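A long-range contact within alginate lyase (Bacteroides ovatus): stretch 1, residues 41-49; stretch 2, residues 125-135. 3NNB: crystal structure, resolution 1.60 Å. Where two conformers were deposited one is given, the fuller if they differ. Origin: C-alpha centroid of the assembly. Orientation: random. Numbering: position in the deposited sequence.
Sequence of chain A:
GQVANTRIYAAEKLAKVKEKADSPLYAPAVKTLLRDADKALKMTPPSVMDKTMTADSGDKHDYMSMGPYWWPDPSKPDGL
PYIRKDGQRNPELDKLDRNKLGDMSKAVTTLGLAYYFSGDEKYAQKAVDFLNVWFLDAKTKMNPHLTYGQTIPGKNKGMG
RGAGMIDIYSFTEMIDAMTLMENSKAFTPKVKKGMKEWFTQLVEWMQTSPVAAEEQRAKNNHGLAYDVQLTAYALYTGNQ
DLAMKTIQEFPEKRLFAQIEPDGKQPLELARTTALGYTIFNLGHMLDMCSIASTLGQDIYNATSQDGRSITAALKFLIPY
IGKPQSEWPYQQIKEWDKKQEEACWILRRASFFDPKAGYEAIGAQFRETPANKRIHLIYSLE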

# COMPACT_ATOMS: atom_id res chain seq x y z
N LEU A 41 17.75 -11.80 3.68
CA LEU A 41 18.76 -12.05 4.73
C LEU A 41 20.10 -11.40 4.42
O LEU A 41 20.85 -11.08 5.33
N LYS A 42 20.41 -11.25 3.14
CA LYS A 42 21.66 -10.66 2.70
C LYS A 42 21.67 -9.15 2.77
O LYS A 42 22.74 -8.53 2.61
N MSE A 43 20.50 -8.54 2.90
CA MSE A 43 20.39 -7.06 2.80
C MSE A 43 20.77 -6.40 4.12
O MSE A 43 20.36 -6.83 5.19
N THR A 44 21.58 -5.33 4.03
CA THR A 44 21.88 -4.53 5.22
C THR A 44 20.65 -3.64 5.48
O THR A 44 20.22 -2.91 4.57
N PRO A 45 20.08 -3.70 6.70
CA PRO A 45 18.91 -2.85 6.96
C PRO A 45 19.25 -1.36 6.76
O PRO A 45 20.24 -0.88 7.34
N PRO A 46 18.48 -0.67 5.91
CA PRO A 46 18.70 0.76 5.73
C PRO A 46 18.02 1.59 6.83
O PRO A 46 17.31 1.07 7.68
N SER A 47 18.20 2.90 6.76
CA SER A 47 17.54 3.83 7.68
C SER A 47 17.46 5.20 7.06
O SER A 47 18.12 5.48 6.04
N VAL A 48 16.67 6.07 7.70
CA VAL A 48 16.60 7.46 7.29
C VAL A 48 17.95 8.22 7.49
O VAL A 48 18.09 9.34 7.02
N MSE A 49 18.92 7.61 8.14
CA MSE A 49 20.25 8.22 8.27
C MSE A 49 21.10 8.06 7.03
O MSE A 49 22.18 8.69 6.92
N GLN A 125 13.92 -13.20 12.93
CA GLN A 125 15.05 -12.51 13.55
C GLN A 125 15.54 -11.42 12.62
O GLN A 125 15.84 -10.30 13.05
N LYS A 126 15.58 -11.70 11.32
CA LYS A 126 16.05 -10.67 10.35
C LYS A 126 15.02 -9.57 10.21
O LYS A 126 15.39 -8.39 10.14
N ALA A 127 13.75 -9.92 10.21
CA ALA A 127 12.72 -8.92 10.15
C ALA A 127 12.78 -7.95 11.31
O ALA A 127 12.64 -6.74 11.13
N VAL A 128 12.98 -8.49 12.51
CA VAL A 128 13.09 -7.67 13.72
C VAL A 128 14.33 -6.75 13.64
O VAL A 128 14.28 -5.63 14.13
N ASP A 129 15.42 -7.21 12.99
CA ASP A 129 16.62 -6.38 12.78
C ASP A 129 16.26 -5.19 11.90
O ASP A 129 16.53 -4.05 12.28
N PHE A 130 15.58 -5.42 10.77
CA PHE A 130 15.09 -4.31 9.95
C PHE A 130 14.23 -3.34 10.77
O PHE A 130 14.37 -2.15 10.65
N LEU A 131 13.29 -3.87 11.54
CA LEU A 131 12.37 -3.02 12.31
C LEU A 131 13.09 -2.22 13.40
O LEU A 131 12.76 -1.05 13.65
N ASN A 132 14.04 -2.86 14.10
CA ASN A 132 14.87 -2.15 15.09
C ASN A 132 15.59 -0.98 14.45
O ASN A 132 15.54 0.17 14.94
N VAL A 133 16.25 -1.26 13.34
CA VAL A 133 17.07 -0.24 12.68
C VAL A 133 16.17 0.90 12.18
O VAL A 133 16.48 2.08 12.35
N TRP A 134 15.04 0.55 11.59
CA TRP A 134 14.19 1.58 10.98
C TRP A 134 13.37 2.41 11.97
O TRP A 134 13.22 3.62 11.79
N PHE A 135 12.81 1.75 12.98
CA PHE A 135 11.84 2.32 13.89
C PHE A 135 12.26 2.56 15.35
O PHE A 135 11.66 3.44 15.99

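An irregular strip, residues 41-49, lies along one side of the helix 125-135, and the helix offers it Lys126, Phe130, Val133 and Trp134. Lys126 points toward the strip and, with chi1 t, chi2 p and the rest t, carries its amine to two backbone carbonyls: NZ donates to Leu41 O and to Met43 O, each at 2.8 Å. Its aliphatic part is not wasted, for Leu41 (m, t), whose CB points away, brings CD2 back to 3.5 Å from Lys126 CB.

The central bump is Pro45, pointing toward the helix. Its ring sits over one face of Phe130 (chi1 m), with CG 4.2 Å from the ring centroid in a CH-pi contact, while Pro45 CB meets Val133 CB at 4.0 Å. The edge of the same phenyl ring is lined by selenomethionine Met43, SE to Phe130 CE1 3.8 Å, and by Pro46 CD, also 3.8 Å from Phe130 CE1.

Farther along, Trp134 (chi1 t) swings its indole under the strip: Ser47 CA lies 3.6 Å from Trp134 CZ3, and Val48 CG1 packs at 3.7 Å from Trp134 CZ2. Two waters fill what the side chains leave open. Water 1 donates to Pro46 O and Phe130 O; water 2 accepts from Val48 N and donates to Trp134 O.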

# COMPACT_ATOMS: atom_id res chain seq x y z
CB LEU A 41 18.97 -13.54 4.95
CG LEU A 41 17.83 -14.38 5.52
CD1 LEU A 41 18.26 -15.87 5.65
CD2 LEU A 41 17.33 -13.85 6.85
CB LYS A 42 21.94 -11.07 1.25
CG LYS A 42 22.13 -12.56 1.07
CD LYS A 42 22.37 -12.93 -0.39
CE LYS A 42 22.63 -14.43 -0.54
NZ LYS A 42 21.45 -15.31 -0.30
CB MSE A 43 18.97 -6.64 2.39
CG MSE A 43 18.80 -5.11 2.29
SE MSE A 43 16.98 -4.57 1.84
CE MSE A 43 17.00 -4.92 -0.05
CB THR A 44 23.11 -3.63 5.00
OG1 THR A 44 24.24 -4.46 4.71
CG2 THR A 44 23.38 -2.76 6.23
CB PRO A 45 18.55 -3.14 8.40
CG PRO A 45 19.00 -4.58 8.61
CD PRO A 45 20.29 -4.67 7.80
CB PRO A 46 18.02 1.03 4.39
CG PRO A 46 16.82 0.13 4.43
CD PRO A 46 17.31 -1.13 5.13
CB SER A 47 18.26 3.93 9.02
OG SER A 47 19.41 4.79 8.96
CB VAL A 48 15.49 8.24 8.02
CG1 VAL A 48 14.10 7.62 7.67
CG2 VAL A 48 15.75 8.34 9.58
CB MSE A 49 20.97 7.66 9.49
CG MSE A 49 20.14 7.68 10.77
SE MSE A 49 19.35 9.40 11.25
CE MSE A 49 21.00 10.15 12.06
CB GLN A 125 16.17 -13.51 13.92
CG GLN A 125 17.29 -12.95 14.79
CD GLN A 125 18.28 -12.04 14.05
OE1 GLN A 125 18.41 -12.06 12.79
NE2 GLN A 125 19.04 -11.32 14.84
CB LYS A 126 16.40 -11.25 9.00
CG LYS A 126 16.94 -10.27 7.97
CD LYS A 126 18.44 -10.02 8.10
CE LYS A 126 18.96 -8.90 7.18
NZ LYS A 126 20.46 -8.86 7.05
CB ALA A 127 11.29 -9.54 10.06
CB VAL A 128 13.04 -8.58 15.00
CG1 VAL A 128 13.35 -7.80 16.28
CG2 VAL A 128 11.64 -9.18 15.12
CB ASP A 129 17.72 -7.25 12.19
CG ASP A 129 19.07 -6.58 12.07
OD1 ASP A 129 19.35 -5.54 12.69
OD2 ASP A 129 19.89 -7.23 11.38
CB PHE A 130 14.21 -4.80 8.79
CG PHE A 130 14.99 -5.26 7.57
CD1 PHE A 130 15.38 -4.32 6.62
CD2 PHE A 130 15.22 -6.63 7.31
CE1 PHE A 130 16.05 -4.71 5.48
CE2 PHE A 130 15.90 -7.03 6.16
CZ PHE A 130 16.33 -6.06 5.26
CB LEU A 131 11.31 -3.87 12.95
CG LEU A 131 10.28 -4.49 12.03
CD1 LEU A 131 9.37 -5.52 12.79
CD2 LEU A 131 9.42 -3.43 11.23
CB ASN A 132 15.94 -3.08 15.73
CG ASN A 132 15.36 -4.02 16.76
OD1 ASN A 132 14.38 -3.70 17.41
ND2 ASN A 132 16.02 -5.15 16.98
CB VAL A 133 17.91 -0.83 11.56
CG1 VAL A 133 18.59 0.30 10.76
CG2 VAL A 133 18.96 -1.80 12.16
CB TRP A 134 13.23 0.98 9.93
CG TRP A 134 12.54 2.05 9.13
CD1 TRP A 134 11.39 2.69 9.44
CD2 TRP A 134 13.07 2.69 7.97
NE1 TRP A 134 11.13 3.67 8.50
CE2 TRP A 134 12.16 3.71 7.61
CE3 TRP A 134 14.22 2.50 7.19
CZ2 TRP A 134 12.36 4.54 6.50
CZ3 TRP A 134 14.41 3.30 6.07
CH2 TRP A 134 13.50 4.33 5.75
CB PHE A 135 10.60 1.43 13.96
CG PHE A 135 9.80 1.36 12.69
CD1 PHE A 135 8.90 2.38 12.33
CD2 PHE A 135 9.93 0.27 11.83
CE1 PHE A 135 8.18 2.32 11.17
CE2 PHE A 135 9.22 0.23 10.63
CZ PHE A 135 8.31 1.24 10.32
O HOH W 1 15.71 -1.25 8.20
O HOH W 2 15.13 4.85 9.90